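Local coordinates for Pap fimbrial major pilin protein (Escherichia coli, PDB 2UY6), which polymerizes into the thick helical rod of the P pilus, with which the bacterium colonizes the epithelium of particular host organs, at residues L79-P84 against L131-V136; S90-T95 against V136-S141. The protein carries 2 engineered substitutions. One frame throughout, in Å; residues are numbered along the deposited sequence.

In the fold
Both interactions bring strand 130-139 against the chain running from strand 77-86 into the short strand 93-94, and the contacts lie about 12 Å apart, centre to centre. Interaction 1 sits in the core of the pilin domain: all four touching residues are buried, and the contact is made by leucine side chains and two aromatic rings without a hydrogen bond. Interaction 2, about 13 Å from the centre of the chain, is partly buried and polar, one glutamate taking an ammonium, a hydroxyl and a backbone N-H. Val136 ends one segment and begins the other, and Pro84 O probably accepts a hydrogen bond from Asp94 N, joining the two sites directly.

Interaction 1: residues L79-P84 against L131-V136; sequences LAFTGP and LHYTAV
The axes of strand segments 79-82 and 131-136 run in roughly the same direction, 12.7 Å apart at closest approach and inclined by 33°, a spacing of facing sheets that only side chains bridge. Phe81 and Tyr133 meet across the gap as an edge-to-face (T-shaped) pair with ring centroids 5.2 Å apart and planes at 81°. The phenylalanine supplies the edge: its CZ stands over one face of the tyrosine, displaced toward the rim, 3.7 Å from Tyr133 CZ. With CG anti to its carbonyl carbon (chi1 -62°), the tyrosine turns that face to the edge of Phe81, and the two side chains reach into the interior from opposite directions. The phenol oxygen meets carbon as well, with Tyr133 OH 3.6 Å from Phe81 CE1 at the edge of that ring and 3.9 Å from Leu79 CD2. Two residues earlier on both strands the leucines meet tip to tip, Leu79 CD1 lying 4.1 Å from Leu131 CD1. Leu79 thus uses both methyl branches, one against the tyrosine hydroxyl and the other between that hydroxyl and Leu131. This is the apolar interior of the incomplete immunoglobulin-like pilin fold. Within it, Phe158 of strand 153-162 touches Leu79, Phe81 and Leu131, while Tyr133 is flanked by Leu54 of strand 52-59 and Val105 of strand 101-106.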
loop_
_atom_site.group_PDB
_atom_site.type_symbol
_atom_site.label_atom_id
_atom_site.label_comp_id
_atom_site.label_asym_id
_atom_site.label_seq_id
_atom_site.Cartn_x
_atom_site.Cartn_y
_atom_site.Cartn_z
ATOM N N LEU B 79 -0.310 -7.233 -14.454
ATOM C CA LEU B 79 -0.072 -8.564 -13.922
ATOM C C LEU B 79 0.630 -9.434 -14.959
ATOM O O LEU B 79 0.269 -9.415 -16.134
ATOM C CB LEU B 79 -1.418 -9.160 -13.517
ATOM C CG LEU B 79 -1.479 -10.550 -12.901
ATOM C CD1 LEU B 79 -2.859 -10.757 -12.298
ATOM C CD2 LEU B 79 -1.191 -11.596 -13.961
ATOM N N ALA B 80 1.641 -10.187 -14.537
ATOM C CA ALA B 80 2.366 -11.040 -15.473
ATOM C C ALA B 80 3.139 -12.186 -14.822
ATOM O O ALA B 80 3.580 -12.094 -13.669
ATOM C CB ALA B 80 3.319 -10.190 -16.320
ATOM N N PHE B 81 3.299 -13.273 -15.570
ATOM C CA PHE B 81 4.040 -14.420 -15.072
ATOM C C PHE B 81 5.389 -14.464 -15.765
ATOM O O PHE B 81 5.518 -14.087 -16.935
ATOM C CB PHE B 81 3.300 -15.723 -15.349
ATOM C CG PHE B 81 2.088 -15.936 -14.493
ATOM C CD1 PHE B 81 0.882 -15.317 -14.800
ATOM C CD2 PHE B 81 2.146 -16.778 -13.394
ATOM C CE1 PHE B 81 -0.252 -15.542 -14.023
ATOM C CE2 PHE B 81 1.018 -17.011 -12.609
ATOM C CZ PHE B 81 -0.185 -16.393 -12.923
ATOM N N THR B 82 6.401 -14.922 -15.039
ATOM C CA THR B 82 7.731 -15.022 -15.603
ATOM C C THR B 82 8.448 -16.272 -15.133
ATOM O O THR B 82 8.378 -16.644 -13.963
ATOM C CB THR B 82 8.569 -13.768 -15.263
ATOM O OG1 THR B 82 8.350 -12.778 -16.277
ATOM C CG2 THR B 82 10.053 -14.099 -15.185
ATOM N N GLY B 83 9.126 -16.915 -16.075
ATOM C CA GLY B 83 9.876 -18.122 -15.792
ATOM C C GLY B 83 10.513 -18.609 -17.078
ATOM O O GLY B 83 10.127 -18.162 -18.160
ATOM N N PRO B 84 11.501 -19.512 -17.004
ATOM C CA PRO B 84 12.163 -20.037 -18.204
ATOM C C PRO B 84 11.144 -20.736 -19.095
ATOM O O PRO B 84 10.296 -21.486 -18.601
ATOM C CB PRO B 84 13.178 -21.007 -17.628
ATOM C CG PRO B 84 12.484 -21.503 -16.389
ATOM C CD PRO B 84 11.963 -20.222 -15.801
ATOM N N LEU B 131 -7.718 -15.345 -7.592
ATOM C CA LEU B 131 -7.587 -15.415 -9.041
ATOM C C LEU B 131 -7.497 -16.917 -9.308
ATOM O O LEU B 131 -6.741 -17.624 -8.633
ATOM C CB LEU B 131 -6.314 -14.704 -9.502
ATOM C CG LEU B 131 -6.260 -13.197 -9.225
ATOM C CD1 LEU B 131 -4.817 -12.705 -9.271
ATOM C CD2 LEU B 131 -7.114 -12.461 -10.234
ATOM N N HIS B 132 -8.278 -17.406 -10.268
ATOM C CA HIS B 132 -8.300 -18.836 -10.579
ATOM C C HIS B 132 -7.600 -19.183 -11.887
ATOM O O HIS B 132 -7.851 -18.562 -12.918
ATOM C CB HIS B 132 -9.748 -19.340 -10.658
ATOM C CG HIS B 132 -10.584 -19.010 -9.455
ATOM N ND1 HIS B 132 -10.461 -19.673 -8.251
ATOM C CD2 HIS B 132 -11.581 -18.108 -9.284
ATOM C CE1 HIS B 132 -11.348 -19.198 -7.394
ATOM N NE2 HIS B 132 -12.040 -18.246 -7.995
ATOM N N TYR B 133 -6.720 -20.177 -11.827
ATOM C CA TYR B 133 -5.992 -20.667 -12.996
ATOM C C TYR B 133 -5.952 -22.193 -12.906
ATOM O O TYR B 133 -6.291 -22.775 -11.874
ATOM C CB TYR B 133 -4.536 -20.180 -13.019
ATOM C CG TYR B 133 -4.318 -18.686 -13.096
ATOM C CD1 TYR B 133 -4.269 -17.898 -11.941
ATOM C CD2 TYR B 133 -4.143 -18.058 -14.326
ATOM C CE1 TYR B 133 -4.050 -16.520 -12.016
ATOM C CE2 TYR B 133 -3.927 -16.688 -14.410
ATOM C CZ TYR B 133 -3.883 -15.926 -13.255
ATOM O OH TYR B 133 -3.685 -14.574 -13.359
ATOM N N THR B 134 -5.552 -22.840 -13.991
ATOM C CA THR B 134 -5.405 -24.291 -13.993
ATOM C C THR B 134 -4.069 -24.566 -14.651
ATOM O O THR B 134 -3.647 -23.843 -15.551
ATOM C CB THR B 134 -6.514 -25.015 -14.776
ATOM O OG1 THR B 134 -6.853 -24.254 -15.937
ATOM C CG2 THR B 134 -7.735 -25.222 -13.907
ATOM N N ALA B 135 -3.389 -25.600 -14.184
ATOM C CA ALA B 135 -2.092 -25.936 -14.734
ATOM C C ALA B 135 -2.032 -27.406 -15.096
ATOM O O ALA B 135 -2.498 -28.266 -14.343
ATOM C CB ALA B 135 -1.003 -25.594 -13.728
ATOM N N VAL B 136 -1.448 -27.682 -16.256
ATOM C CA VAL B 136 -1.300 -29.049 -16.745
ATOM C C VAL B 136 0.150 -29.330 -17.111
ATOM O O VAL B 136 0.872 -28.448 -17.580
ATOM C CB VAL B 136 -2.158 -29.302 -18.011
ATOM C CG1 VAL B 136 -3.640 -29.297 -17.661
ATOM C CG2 VAL B 136 -1.865 -28.229 -19.044
#

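Interaction 2: residues S90-T95 against V136-S141; sequences SDELDT and VVKKSS
Glu92 reaches across to Lys138 and Ser141 near the end of strand 130-139, toward one end of the immunoglobulin-like pilin domain, away from its centre. Here the chain turns a corner at residues 90-92 before entering the short strand 93-94, while the opposing segment leaves its strand after Lys139. The ionic part is a salt bridge, with Lys138 NZ 2.8 Å from Glu92 OE2 and approaching that oxygen nearly along its C-O bond direction. The two side chains cross at about a right angle. Lys138 CG lies between its backbone N and carbonyl carbon (chi1 75°), and a bend at chi4 brings the ammonium round to the carboxylate. Lys138 NZ also donates to Lys139 O over 3.2 Å, almost straight out from the carbonyl, which ties the charged end back to its own strand. The hydrogen bonds from Ser141 are of two sorts. Ser141 N gives to the syn lone pair of Glu92 OE1 at 3.1 Å, with an N-H...O angle of 143°, and the Ser141 hydroxyl gives to Glu92 OE2. Both carboxylate oxygens are therefore engaged, and three donors probably favour the ionised glutamate and restrict its rotation. Packing completes the site: Glu92 and Ser140 rest on Val86 of strand 77-86, and Ser141 touches His89. At Glu92 OE2, Lys138 NZ and Ser141 OG arrive from opposite faces of the carboxylate plane, the hydroxyl at 2.7 Å on the syn side, 34° out of that plane.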
loop_
_atom_site.group_PDB
_atom_site.type_symbol
_atom_site.label_atom_id
_atom_site.label_comp_id
_atom_site.label_asym_id
_atom_site.label_seq_id
_atom_site.Cartn_x
_atom_site.Cartn_y
_atom_site.Cartn_z
ATOM N N SER B 90 6.435 -19.606 -25.478
ATOM C CA SER B 90 6.295 -18.775 -24.291
ATOM C C SER B 90 5.165 -19.207 -23.368
ATOM O O SER B 90 5.103 -18.778 -22.219
ATOM C CB SER B 90 6.090 -17.320 -24.706
ATOM O OG SER B 90 4.903 -17.182 -25.464
ATOM N N ASP B 91 4.270 -20.053 -23.861
ATOM C CA ASP B 91 3.164 -20.512 -23.036
ATOM C C ASP B 91 3.492 -21.846 -22.388
ATOM O O ASP B 91 2.640 -22.466 -21.756
ATOM C CB ASP B 91 1.885 -20.622 -23.870
ATOM C CG ASP B 91 1.921 -21.770 -24.861
ATOM O OD1 ASP B 91 2.997 -22.046 -25.435
ATOM O OD2 ASP B 91 0.855 -22.385 -25.074
ATOM N N GLU B 92 4.734 -22.293 -22.552
ATOM C CA GLU B 92 5.162 -23.547 -21.949
ATOM C C GLU B 92 6.272 -23.267 -20.951
ATOM O O GLU B 92 7.382 -22.917 -21.332
ATOM C CB GLU B 92 5.665 -24.536 -23.002
ATOM C CG GLU B 92 4.642 -24.927 -24.064
ATOM C CD GLU B 92 5.025 -26.202 -24.816
ATOM O OE1 GLU B 92 6.231 -26.424 -25.062
ATOM O OE2 GLU B 92 4.115 -26.983 -25.168
ATOM N N LEU B 93 5.957 -23.417 -19.674
ATOM C CA LEU B 93 6.924 -23.186 -18.614
ATOM C C LEU B 93 7.863 -24.388 -18.472
ATOM O O LEU B 93 7.456 -25.445 -17.982
ATOM C CB LEU B 93 6.192 -22.938 -17.291
ATOM C CG LEU B 93 7.095 -22.704 -16.082
ATOM C CD1 LEU B 93 7.840 -21.393 -16.265
ATOM C CD2 LEU B 93 6.268 -22.688 -14.818
ATOM N N ASP B 94 9.116 -24.222 -18.897
ATOM C CA ASP B 94 10.096 -25.298 -18.815
ATOM C C ASP B 94 10.269 -25.739 -17.359
ATOM O O ASP B 94 10.118 -24.931 -16.440
ATOM C CB ASP B 94 11.437 -24.836 -19.393
ATOM C CG ASP B 94 12.246 -25.989 -19.992
ATOM O OD1 ASP B 94 12.367 -27.042 -19.331
ATOM O OD2 ASP B 94 12.764 -25.835 -21.120
ATOM N N THR B 95 10.588 -27.015 -17.153
ATOM C CA THR B 95 10.750 -27.559 -15.807
ATOM C C THR B 95 12.147 -28.050 -15.457
ATOM O O THR B 95 13.026 -28.134 -16.310
ATOM C CB THR B 95 9.807 -28.738 -15.582
ATOM O OG1 THR B 95 9.995 -29.691 -16.635
ATOM C CG2 THR B 95 8.360 -28.273 -15.551
ATOM N N VAL B 136 -1.448 -27.682 -16.256
ATOM C CA VAL B 136 -1.300 -29.049 -16.745
ATOM C C VAL B 136 0.150 -29.330 -17.111
ATOM O O VAL B 136 0.872 -28.448 -17.580
ATOM C CB VAL B 136 -2.158 -29.302 -18.011
ATOM C CG1 VAL B 136 -3.640 -29.297 -17.661
ATOM C CG2 VAL B 136 -1.865 -28.229 -19.044
ATOM N N VAL B 137 0.575 -30.563 -16.886
ATOM C CA VAL B 137 1.931 -30.976 -17.221
ATOM C C VAL B 137 1.864 -31.784 -18.520
ATOM O O VAL B 137 0.946 -32.586 -18.709
ATOM C CB VAL B 137 2.532 -31.862 -16.109
ATOM C CG1 VAL B 137 3.911 -32.371 -16.528
ATOM C CG2 VAL B 137 2.623 -31.070 -14.818
ATOM N N LYS B 138 2.813 -31.563 -19.424
ATOM C CA LYS B 138 2.829 -32.312 -20.673
ATOM C C LYS B 138 4.227 -32.381 -21.262
ATOM O O LYS B 138 5.136 -31.698 -20.795
ATOM C CB LYS B 138 1.866 -31.694 -21.690
ATOM C CG LYS B 138 2.345 -30.411 -22.333
ATOM C CD LYS B 138 1.260 -29.846 -23.226
ATOM C CE LYS B 138 1.812 -28.829 -24.191
ATOM N NZ LYS B 138 2.786 -29.473 -25.116
ATOM N N LYS B 139 4.396 -33.225 -22.276
ATOM C CA LYS B 139 5.686 -33.363 -22.928
ATOM C C LYS B 139 6.000 -32.017 -23.555
ATOM O O LYS B 139 5.113 -31.347 -24.077
ATOM C CB LYS B 139 5.637 -34.447 -24.006
ATOM C CG LYS B 139 6.991 -34.717 -24.652
ATOM C CD LYS B 139 6.957 -35.911 -25.597
ATOM C CE LYS B 139 6.074 -35.650 -26.802
ATOM N NZ LYS B 139 6.054 -36.826 -27.723
ATOM N N SER B 140 7.264 -31.621 -23.475
ATOM C CA SER B 140 7.728 -30.356 -24.022
ATOM C C SER B 140 7.510 -30.304 -25.522
ATOM O O SER B 140 7.510 -31.336 -26.182
ATOM C CB SER B 140 9.214 -30.183 -23.726
ATOM O OG SER B 140 9.751 -29.121 -24.482
ATOM N N SER B 141 7.322 -29.104 -26.061
ATOM C CA SER B 141 7.133 -28.949 -27.500
ATOM C C SER B 141 8.493 -28.804 -28.192
ATOM O O SER B 141 8.568 -28.534 -29.397
ATOM C CB SER B 141 6.260 -27.726 -27.809
ATOM O OG SER B 141 4.898 -27.977 -27.505
#